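Local coordinates for beta-lactamase II (Erythrobacter litoralis, PDB 6V72), which probably hydrolyses beta-lactam antibiotics to substituted beta-amino acids with the help of zinc, as a member of the class B metallo-beta-lactamases, at residues I49-L54 with M224-P229; C184-G189 with R232-R237; S192-L197 with D240-L245. All coordinates share one frame; numbering follows the deposited sequence. Where two conformers were deposited one is given.

Contact 1 (I49-L54 with M224-P229); sequences IPSNGL and MSHSPP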
ATOM      1  N   ILE A  49     -10.413   7.087   9.009  0.69 24.85           N
ATOM      2  CA  ILE A  49     -10.290   6.949   7.558  0.69 22.55           C
ATOM      3  C   ILE A  49     -11.684   7.058   6.957  0.69 19.15           C
ATOM      4  O   ILE A  49     -12.599   6.363   7.414  0.69 19.58           O
ATOM      5  CB  ILE A  49      -9.641   5.609   7.162  0.69 25.75           C
ATOM      6  CG1 ILE A  49      -8.257   5.466   7.803  0.69 31.58           C
ATOM      7  CG2 ILE A  49      -9.561   5.471   5.636  0.69 25.68           C
ATOM      8  CD1 ILE A  49      -7.387   4.427   7.128  0.69 33.57           C
ATOM      9  N   PRO A  50     -11.890   7.894   5.945  1.00 19.01           N
ATOM     10  CA  PRO A  50     -13.225   8.015   5.360  1.00 15.59           C
ATOM     11  C   PRO A  50     -13.539   6.897   4.381  1.00 14.66           C
ATOM     12  O   PRO A  50     -12.662   6.360   3.703  1.00 16.66           O
ATOM     13  CB  PRO A  50     -13.163   9.360   4.622  1.00 15.97           C
ATOM     14  CG  PRO A  50     -11.689   9.442   4.196  1.00 18.20           C
ATOM     15  CD  PRO A  50     -10.916   8.829   5.337  1.00 19.19           C
ATOM     16  N   SER A  51     -14.825   6.549   4.326  1.00 13.68           N
ATOM     17  CA  SER A  51     -15.388   5.782   3.226  1.00 13.44           C
ATOM     18  C   SER A  51     -16.557   6.576   2.669  1.00 11.89           C
ATOM     19  O   SER A  51     -17.415   7.033   3.444  1.00 13.33           O
ATOM     20  CB  SER A  51     -15.833   4.375   3.674  1.00 16.16           C
ATOM     21  OG  SER A  51     -16.272   3.618   2.548  1.00 18.25           O
ATOM     22  N   ASN A  52     -16.554   6.791   1.345  1.00 12.90           N
ATOM     23  CA  ASN A  52     -17.569   7.575   0.649  1.00 11.71           C
ATOM     24  C   ASN A  52     -18.412   6.698  -0.267  1.00 12.80           C
ATOM     25  O   ASN A  52     -17.882   5.830  -0.963  1.00 15.24           O
ATOM     26  CB  ASN A  52     -16.958   8.656  -0.249  1.00 13.01           C
ATOM     27  CG  ASN A  52     -15.954   9.526   0.452  1.00 14.70           C
ATOM     28  OD1 ASN A  52     -14.849   9.771  -0.078  1.00 19.07           O
ATOM     29  ND2 ASN A  52     -16.302  10.016   1.604  1.00 14.19           N
ATOM     30  N   GLY A  53     -19.700   7.001  -0.330  1.00 12.43           N
ATOM     31  CA  GLY A  53     -20.567   6.457  -1.346  1.00 13.06           C
ATOM     32  C   GLY A  53     -21.588   7.495  -1.767  1.00 12.63           C
ATOM     33  O   GLY A  53     -21.445   8.669  -1.406  1.00 14.00           O
ATOM     34  N   LEU A  54     -22.616   7.102  -2.526  1.00 12.57           N
ATOM     35  CA  LEU A  54     -23.581   8.068  -3.044  1.00 12.63           C
ATOM     36  C   LEU A  54     -24.995   7.667  -2.668  1.00 12.85           C
ATOM     37  O   LEU A  54     -25.288   6.498  -2.427  1.00 13.85           O
ATOM     38  CB  LEU A  54     -23.518   8.201  -4.580  1.00 14.10           C
ATOM     39  CG  LEU A  54     -22.159   8.508  -5.217  1.00 14.24           C
ATOM     40  CD1 LEU A  54     -22.269   8.496  -6.731  1.00 16.55           C
ATOM     41  CD2 LEU A  54     -21.666   9.845  -4.710  1.00 16.69           C
HETATM   42  N   MSE A 224     -14.663   9.328  -5.211  1.00 14.65           N
HETATM   43  CA  MSE A 224     -14.006   8.039  -4.979  1.00 13.67           C
HETATM   44  C   MSE A 224     -14.176   7.567  -3.548  1.00 13.29           C
HETATM   45  O   MSE A 224     -14.691   8.318  -2.718  1.00 14.04           O
HETATM   46  CB  MSE A 224     -12.519   8.114  -5.355  1.00 17.74           C
HETATM   47  CG  MSE A 224     -11.681   8.983  -4.417  1.00 18.34           C
HETATM   48 SE   MSE A 224     -10.275   9.918  -5.392  0.71 21.33          SE
HETATM   49  CE  MSE A 224     -11.391  11.405  -6.024  0.95 22.22           C
ATOM     50  N   SER A 225     -13.755   6.327  -3.254  1.00 16.81           N
ATOM     51  CA  SER A 225     -14.145   5.702  -1.989  1.00 15.12           C
ATOM     52  C   SER A 225     -13.442   6.303  -0.783  1.00 14.39           C
ATOM     53  O   SER A 225     -14.044   6.382   0.290  1.00 15.73           O
ATOM     54  CB  SER A 225     -13.897   4.197  -2.024  1.00 16.20           C
ATOM     55  OG  SER A 225     -14.835   3.558  -2.884  1.00 17.32           O
ATOM     56  N   HIS A 226     -12.189   6.740  -0.909  1.00 16.93           N
ATOM     57  CA  HIS A 226     -11.457   7.060   0.312  1.00 17.10           C
ATOM     58  C   HIS A 226     -10.806   8.438   0.296  1.00 16.97           C
ATOM     59  O   HIS A 226      -9.906   8.708   1.106  1.00 21.16           O
ATOM     60  CB  HIS A 226     -10.443   5.956   0.595  1.00 20.28           C
ATOM     61  CG  HIS A 226     -11.090   4.634   0.845  1.00 20.60           C
ATOM     62  ND1 HIS A 226     -11.914   4.410   1.928  1.00 20.68           N
ATOM     63  CD2 HIS A 226     -11.081   3.484   0.134  1.00 22.92           C
ATOM     64  CE1 HIS A 226     -12.358   3.165   1.889  1.00 22.98           C
ATOM     65  NE2 HIS A 226     -11.868   2.583   0.810  1.00 25.48           N
ATOM     66  N   SER A 227     -11.235   9.316  -0.601  0.64 18.34           N
ATOM     67  CA  SER A 227     -10.765  10.689  -0.672  0.64 17.83           C
ATOM     68  C   SER A 227     -11.938  11.568  -1.082  0.64 18.29           C
ATOM     69  O   SER A 227     -12.891  11.086  -1.693  0.64 16.30           O
ATOM     70  CB  SER A 227      -9.611  10.843  -1.677  0.64 20.35           C
ATOM     71  OG  SER A 227      -8.460  10.147  -1.247  0.64 22.36           O
ATOM     72  N   PRO A 228     -11.900  12.852  -0.745  1.00 19.48           N
ATOM     73  CA  PRO A 228     -13.008  13.755  -1.131  1.00 19.83           C
ATOM     74  C   PRO A 228     -13.036  14.034  -2.625  1.00 17.56           C
ATOM     75  O   PRO A 228     -12.042  13.820  -3.338  1.00 18.32           O
ATOM     76  CB  PRO A 228     -12.724  15.033  -0.323  1.00 23.65           C
ATOM     77  CG  PRO A 228     -11.348  14.902   0.165  1.00 25.83           C
ATOM     78  CD  PRO A 228     -10.973  13.471   0.214  1.00 20.94           C
ATOM     79  N   PRO A 229     -14.167  14.510  -3.145  1.00 19.37           N
ATOM     80  CA  PRO A 229     -14.279  14.735  -4.591  1.00 18.79           C
ATOM     81  C   PRO A 229     -13.328  15.815  -5.065  1.00 17.57           C
ATOM     82  O   PRO A 229     -13.038  16.788  -4.363  1.00 22.10           O
ATOM     83  CB  PRO A 229     -15.730  15.183  -4.792  1.00 22.42           C
ATOM     84  CG  PRO A 229     -16.419  14.968  -3.515  1.00 24.72           C
ATOM     85  CD  PRO A 229     -15.415  14.807  -2.427  1.00 19.66           C
TER
HETATM   86  O   HOH W   1     -17.166   3.255  -1.648  1.00 18.13           O
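The imidazole of His226 has Ser225 CB on one face, 3.6 Å above the plane and offset toward the rim, and Pro50 O at its edge. This oxygen lies only 5° out of the ring plane and accepts a hydrogen bond from His226 ND1 over 2.7 Å. With an N-H...O angle of 172° the bond is nearly straight. CB of His226 points away from the segment 49-54, but CG anti to the carbonyl carbon (chi1 -63°) swings the ring so that ND1 comes back to Pro50 O. With ND1 carrying the proton, NE2 of a neutral ring would keep its lone pair for a metal, consistent with His226 being a zinc ligand in another structure of this protein; no zinc is bound here. Pro50 O thus probably serves as a second-shell acceptor that helps hold the rotation of the ring.

A second bond runs backbone to backbone: Asn52 N meets Ser225 O at 2.8 Å, on a lone pair and in the carbonyl plane. The same oxygen takes a CA-H...O contact from Ser51 CA at 3.3 Å. Water 1 adds a bridge, donating to Asn52 O at 2.8 Å and accepting from Ser225 OG at 2.7 Å. Asn52 CG is anti to its carbonyl carbon, which brings it to 3.6 Å from Met224 O. At the other end the Pro50 ring sets CG against the carbonyl group of His226.

The segment 49-54 belongs to strand 49-58, paired antiparallel with strand 34-41, whose Thr38 and Tyr40 pack on Pro50. The loop 224-229 follows strand 221-223 of the four-stranded sheet, so the contact joins the two sheets of the metallo-beta-lactamase fold beside the metal site.

Contact 2 (C184-G189 with R232-R237); sequences CMIKAG and RKAIER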
ATOM      1  N   CYS A 184     -12.972   2.232  -5.297  1.00 16.54           N
ATOM      2  CA  CYS A 184     -11.656   2.089  -4.693  1.00 17.90           C
ATOM      3  C   CYS A 184     -10.533   2.100  -5.709  1.00 16.42           C
ATOM      4  O   CYS A 184      -9.365   2.045  -5.313  1.00 20.29           O
ATOM      5  CB  CYS A 184     -11.563   0.807  -3.879  1.00 24.72           C
ATOM      6  SG  CYS A 184     -12.391   0.893  -2.241  1.00 33.08           S
HETATM    7  N   MSE A 185     -10.854   2.194  -6.988  0.60 14.66           N
HETATM    8  CA  MSE A 185      -9.846   2.147  -8.015  0.60 15.14           C
HETATM    9  C   MSE A 185      -9.136   3.493  -8.185  0.60 12.35           C
HETATM   10  O   MSE A 185      -7.945   3.540  -8.491  0.60 13.42           O
HETATM   11  CB  MSE A 185     -10.509   1.703  -9.302  0.60 21.59           C
HETATM   12  CG  MSE A 185      -9.728   1.877 -10.544  0.60 31.17           C
HETATM   13 SE   MSE A 185     -10.908   1.172 -11.915  0.60 42.76          SE
HETATM   14  CE  MSE A 185     -12.427   0.603 -10.834  0.60 42.81           C
ATOM     15  N   ILE A 186      -9.878   4.585  -7.973  1.00 13.60           N
ATOM     16  CA  ILE A 186      -9.377   5.939  -8.194  1.00 13.36           C
ATOM     17  C   ILE A 186      -8.922   6.510  -6.866  1.00 12.38           C
ATOM     18  O   ILE A 186      -9.631   6.393  -5.845  1.00 15.56           O
ATOM     19  CB  ILE A 186     -10.457   6.825  -8.848  1.00 14.34           C
ATOM     20  CG1 ILE A 186     -10.863   6.241 -10.206  1.00 14.66           C
ATOM     21  CG2 ILE A 186      -9.974   8.281  -9.023  1.00 16.57           C
ATOM     22  CD1 ILE A 186      -9.739   6.252 -11.263  1.00 16.91           C
ATOM     23  N   LYS A 187      -7.722   7.089  -6.870  1.00 13.37           N
ATOM     24  CA  LYS A 187      -7.093   7.717  -5.720  1.00 15.16           C
ATOM     25  C   LYS A 187      -6.946   9.208  -5.966  1.00 16.91           C
ATOM     26  O   LYS A 187      -7.127   9.698  -7.084  1.00 15.06           O
ATOM     27  CB  LYS A 187      -5.705   7.130  -5.454  1.00 19.89           C
ATOM     28  CG  LYS A 187      -5.626   5.643  -5.383  1.00 25.19           C
ATOM     29  CD  LYS A 187      -6.656   5.040  -4.464  1.00 26.82           C
ATOM     30  CE  LYS A 187      -6.300   3.594  -4.265  1.00 32.06           C
ATOM     31  NZ  LYS A 187      -7.405   2.812  -3.681  1.00 33.90           N
ATOM     32  N   ALA A 188      -6.510   9.906  -4.922  1.00 17.19           N
ATOM     33  CA  ALA A 188      -6.514  11.363  -4.948  1.00 15.95           C
ATOM     34  C   ALA A 188      -5.478  11.893  -5.931  1.00 16.40           C
ATOM     35  O   ALA A 188      -4.484  11.230  -6.231  1.00 16.50           O
ATOM     36  CB  ALA A 188      -6.232  11.921  -3.552  1.00 18.91           C
ATOM     37  N   GLY A 189      -5.732  13.108  -6.429  1.00 17.48           N
ATOM     38  CA  GLY A 189      -4.828  13.773  -7.358  1.00 17.79           C
ATOM     39  C   GLY A 189      -3.444  14.043  -6.818  1.00 19.68           C
ATOM     40  O   GLY A 189      -2.524  14.328  -7.601  1.00 22.22           O
ATOM     41  N   ARG A 232     -10.387  15.928 -12.536  1.00 17.98           N
ATOM     42  CA  ARG A 232      -9.828  14.781 -13.241  1.00 17.77           C
ATOM     43  C   ARG A 232      -8.358  14.536 -12.927  1.00 17.52           C
ATOM     44  O   ARG A 232      -7.819  13.511 -13.359  1.00 17.62           O
ATOM     45  CB  ARG A 232     -10.050  14.932 -14.746  1.00 17.44           C
ATOM     46  CG  ARG A 232     -11.523  14.929 -15.122  1.00 17.96           C
ATOM     47  CD  ARG A 232     -11.751  14.855 -16.616  1.00 17.89           C
ATOM     48  NE  ARG A 232     -11.461  13.570 -17.254  1.00 18.18           N
ATOM     49  CZ  ARG A 232     -12.360  12.610 -17.438  1.00 19.41           C
ATOM     50  NH1 ARG A 232     -12.021  11.490 -18.079  1.00 18.00           N
ATOM     51  NH2 ARG A 232     -13.596  12.761 -16.968  1.00 19.94           N
ATOM     52  N   LYS A 233      -7.694  15.426 -12.182  1.00 18.35           N
ATOM     53  CA  LYS A 233      -6.347  15.111 -11.716  1.00 17.53           C
ATOM     54  C   LYS A 233      -6.304  13.796 -10.944  1.00 15.78           C
ATOM     55  O   LYS A 233      -5.285  13.103 -10.970  1.00 17.05           O
ATOM     56  CB  LYS A 233      -5.790  16.244 -10.851  1.00 20.48           C
ATOM     57  CG  LYS A 233      -4.275  16.108 -10.636  1.00 28.08           C
ATOM     58  CD  LYS A 233      -3.730  17.063  -9.592  1.00 36.33           C
ATOM     59  CE  LYS A 233      -2.226  17.237  -9.761  1.00 40.94           C
ATOM     60  NZ  LYS A 233      -1.682  18.285  -8.854  1.00 45.37           N
ATOM     61  N   ALA A 234      -7.399  13.417 -10.269  1.00 16.65           N
ATOM     62  CA  ALA A 234      -7.422  12.127  -9.586  1.00 15.69           C
ATOM     63  C   ALA A 234      -7.241  10.981 -10.572  1.00 14.80           C
ATOM     64  O   ALA A 234      -6.537  10.006 -10.279  1.00 14.55           O
ATOM     65  CB  ALA A 234      -8.744  11.952  -8.823  1.00 15.70           C
ATOM     66  N   ILE A 235      -7.861  11.087 -11.753  1.00 13.96           N
ATOM     67  CA  ILE A 235      -7.665  10.068 -12.783  1.00 14.02           C
ATOM     68  C   ILE A 235      -6.231  10.095 -13.285  1.00 12.80           C
ATOM     69  O   ILE A 235      -5.593   9.046 -13.453  1.00 14.33           O
ATOM     70  CB  ILE A 235      -8.649  10.281 -13.945  1.00 13.67           C
ATOM     71  CG1 ILE A 235     -10.097  10.178 -13.470  1.00 15.81           C
ATOM     72  CG2 ILE A 235      -8.387   9.285 -15.053  1.00 18.26           C
ATOM     73  CD1 ILE A 235     -11.095  10.514 -14.593  1.00 18.62           C
ATOM     74  N   GLU A 236      -5.712  11.297 -13.552  1.00 13.91           N
ATOM     75  CA  GLU A 236      -4.360  11.436 -14.093  1.00 17.25           C
ATOM     76  C   GLU A 236      -3.324  10.844 -13.149  1.00 16.49           C
ATOM     77  O   GLU A 236      -2.419  10.115 -13.582  1.00 16.00           O
ATOM     78  CB  GLU A 236      -4.054  12.908 -14.360  1.00 20.39           C
ATOM     79  CG  GLU A 236      -2.636  13.163 -14.855  1.00 25.95           C
ATOM     80  CD  GLU A 236      -2.260  14.639 -14.845  1.00 32.34           C
ATOM     81  OE1 GLU A 236      -2.928  15.434 -15.542  1.00 35.50           O
ATOM     82  OE2 GLU A 236      -1.297  15.007 -14.128  1.00 37.36           O
ATOM     83  N   ARG A 237      -3.431  11.161 -11.854  1.00 15.81           N
ATOM     84  CA  ARG A 237      -2.468  10.637 -10.901  1.00 13.58           C
ATOM     85  C   ARG A 237      -2.629   9.139 -10.732  1.00 13.22           C
ATOM     86  O   ARG A 237      -1.632   8.419 -10.686  1.00 14.04           O
ATOM     87  CB  ARG A 237      -2.595  11.345  -9.550  1.00 13.98           C
ATOM     88  CG  ARG A 237      -1.699  10.783  -8.459  1.00 16.36           C
ATOM     89  CD  ARG A 237      -0.209  10.879  -8.789  1.00 17.28           C
ATOM     90  NE  ARG A 237       0.226  12.223  -9.154  1.00 20.27           N
ATOM     91  CZ  ARG A 237       0.620  13.150  -8.277  1.00 22.20           C
ATOM     92  NH1 ARG A 237       1.012  14.358  -8.701  1.00 24.86           N
ATOM     93  NH2 ARG A 237       0.617  12.881  -6.969  1.00 23.10           N
TER
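Thr238 OG1, one residue beyond the segment 232-237, is gripped by two hydrogen bonds: it accepts from Lys187 N and donates to Ala234 O, so a single hydroxyl bridges loop and helix. Gly189 N adds a bond to Glu230 OE2. Within the loop 184-189, Lys187 NZ donates to Cys184 O at 2.7 Å, curling its chain back along its own loop through bends at chi1 and chi2.

Across the contact the fit is close because Gly189 has no side chain: its CA comes 3.8 Å from Ala234 CA. Gly189 O lies over the centre of the Arg237 guanidinium, 3.4 Å above the plane. There the oxygen is not in line with the N-H groups, so the contact is not a hydrogen bond; the positive charge probably still favours it. Arg237 NH2 donates a hydrogen bond to Ala191 O. The extended Lys233 chain brings CD to 3.6 Å from Gly189 O on another side. Apolar packing is modest: Ile186 CG2, anti to its backbone N, touches Ala234 CB at 3.9 Å. Ala234 CB also sits 3.3 Å from Lys187 O.

The loop 184-189, which carries the zinc-binding Cys184, lies against the first turns of helix 233-243; behind both, Phe212 of helix 205-215 and Ile222 of strand 221-223 pack on Ile186 and Ile235.

Contact 3 (S192-L197 with D240-L245); sequences SNLGNL and DLAEEL. With CA (calcium ion), chain B.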
ATOM      1  N   SER A 192       0.437   9.393  -3.559  1.00 23.02           N
ATOM      2  CA  SER A 192       1.758   8.885  -3.902  1.00 23.60           C
ATOM      3  C   SER A 192       1.796   7.374  -3.998  1.00 21.42           C
ATOM      4  O   SER A 192       2.852   6.819  -4.301  1.00 22.73           O
ATOM      5  CB  SER A 192       2.806   9.367  -2.888  1.00 26.22           C
ATOM      6  OG  SER A 192       2.441   9.013  -1.565  1.00 30.83           O
ATOM      7  N   ASN A 193       0.675   6.694  -3.772  1.00 20.32           N
ATOM      8  CA  ASN A 193       0.630   5.254  -3.961  1.00 20.12           C
ATOM      9  C   ASN A 193      -0.826   4.853  -4.154  1.00 18.72           C
ATOM     10  O   ASN A 193      -1.737   5.668  -3.984  1.00 18.40           O
ATOM     11  CB  ASN A 193       1.289   4.517  -2.786  1.00 22.88           C
ATOM     12  CG  ASN A 193       0.552   4.714  -1.497  1.00 27.41           C
ATOM     13  OD1 ASN A 193      -0.578   4.256  -1.346  1.00 29.15           O
ATOM     14  ND2 ASN A 193       1.194   5.385  -0.538  1.00 32.41           N
ATOM     15  N   LEU A 194      -1.034   3.585  -4.529  1.00 18.31           N
ATOM     16  CA  LEU A 194      -2.360   3.050  -4.805  1.00 16.77           C
ATOM     17  C   LEU A 194      -2.919   2.274  -3.626  1.00 18.78           C
ATOM     18  O   LEU A 194      -3.865   1.494  -3.794  1.00 21.52           O
ATOM     19  CB  LEU A 194      -2.333   2.163  -6.051  1.00 15.59           C
ATOM     20  CG  LEU A 194      -2.049   2.921  -7.346  1.00 15.28           C
ATOM     21  CD1 LEU A 194      -1.790   1.949  -8.487  1.00 15.14           C
ATOM     22  CD2 LEU A 194      -3.203   3.864  -7.670  1.00 16.77           C
ATOM     23  N   GLY A 195      -2.347   2.471  -2.445  1.00 20.87           N
ATOM     24  CA  GLY A 195      -2.848   1.808  -1.273  1.00 23.59           C
ATOM     25  C   GLY A 195      -2.533   0.337  -1.320  1.00 25.81           C
ATOM     26  O   GLY A 195      -1.464  -0.098  -1.777  1.00 26.08           O
ATOM     27  N   ASN A 196      -3.497  -0.439  -0.834  1.00 28.84           N
ATOM     28  CA  ASN A 196      -3.369  -1.876  -0.687  1.00 27.99           C
ATOM     29  C   ASN A 196      -3.668  -2.561  -2.016  1.00 23.15           C
ATOM     30  O   ASN A 196      -4.823  -2.561  -2.486  1.00 26.64           O
ATOM     31  CB  ASN A 196      -4.307  -2.359   0.413  1.00 32.33           C
ATOM     32  CG  ASN A 196      -4.045  -3.776   0.784  1.00 31.83           C
ATOM     33  OD1 ASN A 196      -3.685  -4.562  -0.067  1.00 29.62           O
ATOM     34  ND2 ASN A 196      -4.201  -4.118   2.065  1.00 36.87           N
ATOM     35  N   LEU A 197      -2.625  -3.156  -2.612  1.00 19.20           N
ATOM     36  CA  LEU A 197      -2.721  -3.918  -3.848  1.00 18.59           C
ATOM     37  C   LEU A 197      -2.725  -5.421  -3.611  1.00 19.70           C
ATOM     38  O   LEU A 197      -2.446  -6.189  -4.537  1.00 20.27           O
ATOM     39  CB  LEU A 197      -1.579  -3.541  -4.792  1.00 18.57           C
ATOM     40  CG  LEU A 197      -1.629  -2.055  -5.120  1.00 18.27           C
ATOM     41  CD1 LEU A 197      -0.428  -1.685  -5.980  1.00 22.38           C
ATOM     42  CD2 LEU A 197      -2.936  -1.695  -5.849  1.00 21.89           C
ATOM     43  N   ASP A 240      -1.009   7.493 -13.649  1.00 13.64           N
ATOM     44  CA  ASP A 240       0.449   7.545 -13.565  1.00 13.76           C
ATOM     45  C   ASP A 240       0.974   6.502 -12.580  1.00 13.70           C
ATOM     46  O   ASP A 240       1.967   5.810 -12.853  1.00 15.86           O
ATOM     47  CB  ASP A 240       0.909   8.934 -13.130  1.00 15.49           C
ATOM     48  CG  ASP A 240       1.289   9.852 -14.303  1.00 16.02           C
ATOM     49  OD1 ASP A 240       1.681   9.353 -15.392  1.00 17.42           O
ATOM     50  OD2 ASP A 240       1.224  11.085 -14.112  1.00 18.14           O
ATOM     51  N   LEU A 241       0.335   6.388 -11.413  1.00 14.16           N
ATOM     52  CA  LEU A 241       0.783   5.395 -10.439  1.00 13.70           C
ATOM     53  C   LEU A 241       0.616   3.983 -10.985  1.00 15.16           C
ATOM     54  O   LEU A 241       1.488   3.124 -10.795  1.00 15.55           O
ATOM     55  CB  LEU A 241       0.004   5.543  -9.129  1.00 15.36           C
ATOM     56  CG  LEU A 241       0.278   6.818  -8.346  1.00 16.93           C
ATOM     57  CD1 LEU A 241      -0.739   6.951  -7.211  1.00 16.48           C
ATOM     58  CD2 LEU A 241       1.719   6.797  -7.804  1.00 19.01           C
ATOM     59  N   ALA A 242      -0.515   3.724 -11.650  1.00 12.81           N
ATOM     60  CA  ALA A 242      -0.776   2.389 -12.181  1.00 12.96           C
ATOM     61  C   ALA A 242       0.206   2.021 -13.286  1.00 14.18           C
ATOM     62  O   ALA A 242       0.547   0.837 -13.441  1.00 16.09           O
ATOM     63  CB  ALA A 242      -2.221   2.310 -12.691  1.00 15.19           C
ATOM     64  N   GLU A 243       0.680   3.012 -14.052  1.00 14.26           N
ATOM     65  CA  GLU A 243       1.646   2.730 -15.113  1.00 15.49           C
ATOM     66  C   GLU A 243       2.999   2.300 -14.570  1.00 18.31           C
ATOM     67  O   GLU A 243       3.794   1.720 -15.320  1.00 21.91           O
ATOM     68  CB  GLU A 243       1.822   3.956 -16.008  1.00 16.49           C
ATOM     69  CG  GLU A 243       0.619   4.209 -16.903  1.00 16.23           C
ATOM     70  CD  GLU A 243       0.605   5.601 -17.566  1.00 18.95           C
ATOM     71  OE1 GLU A 243       1.249   6.561 -17.048  1.00 18.72           O
ATOM     72  OE2 GLU A 243      -0.073   5.733 -18.613  1.00 21.51           O
ATOM     73  N   GLU A 244       3.274   2.541 -13.289  1.00 18.11           N
ATOM     74  CA  GLU A 244       4.541   2.147 -12.678  1.00 20.12           C
ATOM     75  C   GLU A 244       4.503   0.768 -12.032  1.00 21.12           C
ATOM     76  O   GLU A 244       5.533   0.319 -11.504  1.00 25.47           O
ATOM     77  CB  GLU A 244       4.977   3.183 -11.638  1.00 23.37           C
ATOM     78  CG  GLU A 244       5.179   4.587 -12.206  1.00 25.57           C
ATOM     79  CD  GLU A 244       6.165   4.633 -13.378  1.00 30.99           C
ATOM     80  OE1 GLU A 244       7.265   4.043 -13.279  1.00 32.36           O
ATOM     81  OE2 GLU A 244       5.839   5.275 -14.403  1.00 31.25           O
ATOM     82  N   LEU A 245       3.373   0.069 -12.098  1.00 20.37           N
ATOM     83  CA  LEU A 245       3.238  -1.225 -11.417  1.00 22.53           C
ATOM     84  C   LEU A 245       3.981  -2.334 -12.162  1.00 28.64           C
ATOM     85  O   LEU A 245       4.173  -2.249 -13.375  1.00 33.93           O
ATOM     86  CB  LEU A 245       1.766  -1.605 -11.262  1.00 19.97           C
ATOM     87  CG  LEU A 245       0.975  -0.711 -10.310  1.00 18.00           C
ATOM     88  CD1 LEU A 245      -0.493  -1.137 -10.281  1.00 17.99           C
ATOM     89  CD2 LEU A 245       1.582  -0.784  -8.911  1.00 21.76           C
TER
HETATM   90 CA    CA B 301       3.042   7.999 -16.718  1.00 16.86          CA
HETATM   91  O   HOH W   2       3.634   6.821 -14.687  1.00 16.16           O
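The last turns of helix 233-243 carry a calcium site on one side and a leucine cluster on the other, and the cluster meets a loop containing an Asx turn. In that turn Asn193 OD1 accepts from Gly195 N at 2.7 Å, on a lone pair and in the carbonyl plane; Gly195 has a positive phi (71°), which favours glycine.

The turn presents Leu194 to the helix. Leu194 and Leu241 run antiparallel alongside each other, with Leu194 CG 3.8 Å from Leu241 CB. Leu241 CD1 reaches Asn193 O at 3.6 Å, and CD2 lies near Ser192 O, so its forked end rests on loop backbone. Leu194 CD1 also meets Leu245 CD1 at a slant, whereas Leu197 and Leu245 meet tip to tip, Leu197 CD1 to Leu245 CD2 at 3.7 Å. Apolar burial has a cost: Asn193 N is covered without a polar partner in the model.

On the helix side facing away from the loop, Asp240 OD1 and Glu243 OE1 each bind calcium at 2.3 Å. Water 2 is a third ligand and donates to Asp240 O and Glu244 OE2, tying the chain end to the site.

Phe46 of the second subunit packs on Leu241, and Tyr205 of helix 205-215 packs on Leu194 and Leu197 of the loop and on Ala242 of helix 233-243.

In the fold
Contacts 1 and 2 meet at the zinc site: His226 NE2 of contact 1 lies 3.5 Å from Cys184 SG of contact 2, and Ser225 OG is 3.3 Å from Cys184 N. His226 and Cys184 bind zinc in another structure of this protein, although the metal is absent here. Contacts 2 and 3 share helix 233-243, and their loop segments touch where Lys187 CE comes 3.2 Å from Leu194 O. The centres of contacts 1 and 2 are about 12 Å apart and those of 2 and 3 about 10 Å. Contacts 1 and 3 do not touch, with nearest atoms about 8 Å apart, so contact 2 links the metal site to the peripheral calcium-bearing helix end.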